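Protein YiiM (Escherichia coli, PDB 1O65) is of uncharacterised function but carries a MOSC domain, and may act as a molybdenum-dependent oxidoreductase on nitrogenous compounds. Local coordinates at residues Ile141-Gln149 / Asp228-Lys236. Sequence-based numbering, arbitrary orientation.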
loop_
_atom_site.group_PDB
_atom_site.type_symbol
_atom_site.label_atom_id
_atom_site.label_comp_id
_atom_site.label_asym_id
_atom_site.label_seq_id
_atom_site.Cartn_x
_atom_site.Cartn_y
_atom_site.Cartn_z
ATOM N N ILE A 141 -0.702 9.424 18.515
ATOM C CA ILE A 141 -0.132 8.219 19.110
ATOM C C ILE A 141 1.349 8.275 18.701
ATOM O O ILE A 141 1.706 8.113 17.533
ATOM C CB ILE A 141 -0.802 6.937 18.632
ATOM C CG1 ILE A 141 -2.247 6.852 19.171
ATOM C CG2 ILE A 141 -0.027 5.709 19.122
ATOM C CD1 ILE A 141 -3.106 5.819 18.467
ATOM N N SER A 142 2.178 8.571 19.687
ATOM C CA SER A 142 3.594 8.779 19.511
ATOM C C SER A 142 4.340 7.727 18.723
ATOM O O SER A 142 5.315 8.097 18.042
ATOM C CB SER A 142 4.269 9.016 20.869
ATOM O OG SER A 142 4.428 7.793 21.573
ATOM N N ASP A 143 3.976 6.457 18.808
ATOM C CA ASP A 143 4.673 5.412 18.086
ATOM C C ASP A 143 3.815 4.633 17.103
ATOM O O ASP A 143 4.146 3.474 16.834
ATOM C CB ASP A 143 5.292 4.434 19.111
ATOM C CG ASP A 143 4.219 3.741 19.936
ATOM O OD1 ASP A 143 3.105 4.297 20.035
ATOM O OD2 ASP A 143 4.477 2.645 20.479
ATOM N N ILE A 144 2.783 5.227 16.510
ATOM C CA ILE A 144 1.920 4.489 15.581
ATOM C C ILE A 144 2.703 4.060 14.354
ATOM O O ILE A 144 2.593 2.887 13.937
ATOM C CB ILE A 144 0.633 5.227 15.238
ATOM C CG1 ILE A 144 -0.363 4.378 14.438
ATOM C CG2 ILE A 144 0.899 6.502 14.430
ATOM C CD1 ILE A 144 -1.129 3.357 15.222
ATOM N N ALA A 145 3.601 4.897 13.828
ATOM C CA ALA A 145 4.379 4.465 12.651
ATOM C C ALA A 145 5.234 3.250 12.991
ATOM O O ALA A 145 5.299 2.272 12.219
ATOM C CB ALA A 145 5.146 5.592 12.019
ATOM N N GLN A 146 5.858 3.229 14.164
ATOM C CA GLN A 146 6.635 2.042 14.557
ATOM C C GLN A 146 5.697 0.842 14.635
ATOM O O GLN A 146 5.957 -0.243 14.124
ATOM C CB GLN A 146 7.359 2.292 15.874
ATOM C CG GLN A 146 8.245 1.141 16.337
ATOM C CD GLN A 146 9.532 1.068 15.532
ATOM O OE1 GLN A 146 10.377 1.966 15.656
ATOM N NE2 GLN A 146 9.719 0.051 14.696
ATOM N N LEU A 147 4.569 0.981 15.288
ATOM C CA LEU A 147 3.559 -0.062 15.430
ATOM C C LEU A 147 3.142 -0.588 14.065
ATOM O O LEU A 147 3.220 -1.797 13.852
ATOM C CB LEU A 147 2.396 0.475 16.256
ATOM C CG LEU A 147 2.203 0.060 17.699
ATOM C CD1 LEU A 147 3.447 -0.448 18.422
ATOM C CD2 LEU A 147 1.641 1.261 18.491
ATOM N N MET A 148 2.728 0.258 13.114
ATOM C CA MET A 148 2.355 -0.252 11.793
ATOM C C MET A 148 3.467 -1.100 11.182
ATOM O O MET A 148 3.228 -2.226 10.731
ATOM C CB MET A 148 2.016 0.820 10.771
ATOM C CG MET A 148 1.003 1.856 11.153
ATOM S SD MET A 148 0.810 3.112 9.894
ATOM C CE MET A 148 0.345 2.137 8.464
ATOM N N GLN A 149 4.689 -0.555 11.159
ATOM C CA GLN A 149 5.813 -1.303 10.578
ATOM C C GLN A 149 6.066 -2.634 11.284
ATOM O O GLN A 149 6.278 -3.666 10.604
ATOM C CB GLN A 149 7.069 -0.447 10.530
ATOM C CG GLN A 149 8.199 -1.092 9.714
ATOM C CD GLN A 149 9.474 -0.286 9.896
ATOM O OE1 GLN A 149 9.653 0.763 9.287
ATOM N NE2 GLN A 149 10.337 -0.774 10.777
ATOM N N ASP A 228 19.091 2.955 7.597
ATOM C CA ASP A 228 18.466 3.390 8.840
ATOM C C ASP A 228 17.013 3.811 8.709
ATOM O O ASP A 228 16.621 4.500 7.749
ATOM C CB ASP A 228 19.246 4.600 9.415
ATOM C CG ASP A 228 18.926 4.777 10.889
ATOM O OD1 ASP A 228 19.470 3.985 11.695
ATOM O OD2 ASP A 228 18.144 5.677 11.241
ATOM N N PHE A 229 16.195 3.455 9.677
ATOM C CA PHE A 229 14.769 3.766 9.646
ATOM C C PHE A 229 14.368 4.879 10.628
ATOM O O PHE A 229 13.211 5.325 10.559
ATOM C CB PHE A 229 13.928 2.546 10.024
ATOM C CG PHE A 229 14.194 1.250 9.346
ATOM C CD1 PHE A 229 14.578 1.180 8.027
ATOM C CD2 PHE A 229 14.002 0.051 10.031
ATOM C CE1 PHE A 229 14.814 -0.037 7.409
ATOM C CE2 PHE A 229 14.220 -1.169 9.417
ATOM C CZ PHE A 229 14.629 -1.227 8.108
ATOM N N SER A 230 15.279 5.352 11.450
ATOM C CA SER A 230 14.984 6.322 12.464
ATOM C C SER A 230 14.300 7.591 12.014
ATOM O O SER A 230 13.308 7.950 12.664
ATOM C CB SER A 230 16.232 6.700 13.294
ATOM O OG SER A 230 16.699 5.509 13.935
ATOM N N ARG A 231 14.802 8.275 10.996
ATOM C CA ARG A 231 14.150 9.514 10.590
ATOM C C ARG A 231 12.740 9.288 10.060
ATOM O O ARG A 231 11.835 10.049 10.390
ATOM C CB ARG A 231 14.998 10.276 9.566
ATOM C CG ARG A 231 16.301 10.783 10.147
ATOM C CD ARG A 231 16.095 11.837 11.208
ATOM N NE ARG A 231 17.302 12.576 11.526
ATOM C CZ ARG A 231 18.487 12.085 11.867
ATOM N NH1 ARG A 231 18.713 10.776 11.964
ATOM N NH2 ARG A 231 19.502 12.923 12.105
ATOM N N ARG A 232 12.580 8.281 9.204
ATOM C CA ARG A 232 11.254 8.021 8.617
ATOM C C ARG A 232 10.229 7.719 9.690
ATOM O O ARG A 232 9.208 8.383 9.749
ATOM C CB ARG A 232 11.341 6.886 7.592
ATOM C CG ARG A 232 10.000 6.390 7.073
ATOM C CD ARG A 232 10.243 5.396 5.916
ATOM N NE ARG A 232 11.145 4.306 6.346
ATOM C CZ ARG A 232 10.667 3.265 7.036
ATOM N NH1 ARG A 232 9.375 3.203 7.335
ATOM N NH2 ARG A 232 11.467 2.289 7.447
ATOM N N LEU A 233 10.517 6.814 10.611
ATOM C CA LEU A 233 9.575 6.406 11.633
ATOM C C LEU A 233 9.343 7.424 12.737
ATOM O O LEU A 233 8.247 7.467 13.315
ATOM C CB LEU A 233 10.066 5.100 12.296
ATOM C CG LEU A 233 10.007 3.852 11.401
ATOM C CD1 LEU A 233 10.866 2.741 11.959
ATOM C CD2 LEU A 233 8.563 3.417 11.212
ATOM N N TRP A 234 10.384 8.164 13.117
ATOM C CA TRP A 234 10.326 9.112 14.209
ATOM C C TRP A 234 10.556 10.565 13.869
ATOM O O TRP A 234 10.381 11.439 14.727
ATOM C CB TRP A 234 11.333 8.664 15.293
ATOM C CG TRP A 234 11.011 7.297 15.820
ATOM C CD1 TRP A 234 11.608 6.127 15.466
ATOM C CD2 TRP A 234 10.018 6.953 16.794
ATOM N NE1 TRP A 234 11.056 5.071 16.149
ATOM C CE2 TRP A 234 10.065 5.554 16.965
ATOM C CE3 TRP A 234 9.100 7.696 17.549
ATOM C CZ2 TRP A 234 9.236 4.879 17.858
ATOM C CZ3 TRP A 234 8.272 7.015 18.426
ATOM C CH2 TRP A 234 8.370 5.626 18.581
ATOM N N GLY A 235 10.858 10.903 12.627
ATOM C CA GLY A 235 11.087 12.307 12.252
ATOM C C GLY A 235 12.085 12.956 13.203
ATOM O O GLY A 235 13.111 12.358 13.546
ATOM N N LYS A 236 11.796 14.158 13.685
ATOM C CA LYS A 236 12.687 14.845 14.623
ATOM C C LYS A 236 12.703 14.129 15.970
ATOM O O LYS A 236 12.152 14.623 16.947
ATOM C CB LYS A 236 12.280 16.313 14.808
#
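The indole of Trp-234 has Gln-146 OE1 at its edge, near the ring plane, accepting from Trp-234 NE1 at 3.2 Å with the N-H bent to 140°. This is a helix-helix contact: the short C-terminal helix 230-234 docks on helix 144-149 of the MOSC domain, the short segment axes coming within 9.3 Å, their N-to-C directions 111° apart. The six-membered end of the indole reaches the N-cap residue Asp-143 at an oblique angle, Trp-234 CH2 lying 3.3 Å from Asp-143 CB. The guanidinium of Arg-232 likewise takes Gln-149 OE1 at its edge, close to its plane, while Gln-149 NE2 comes obliquely to the Phe-229 ring, 3.8 Å from Phe-229 CD2, with amide and ring planes steeply inclined. At the centre of the contact Leu-233 reaches in between the two glutamines, its CD2 4.1 Å from Ala-145 CB. Gln-146 turns at chi2 (75°), which carries its amide to the indole; its NE2 is bonded to Asn-150. Gln-149 instead stretches out, CG trans to the backbone N and the chain extended beyond it, far enough to reach the arginine. Pro-131 O also accepts from Arg-232 NH1, and Trp-191 of helix 183-191 packs against Phe-229 edge-to-face. Arg-232 closes end-on upon a single oxygen, with NH2 3.0 Å and NH1 3.1 Å from Gln-149 OE1.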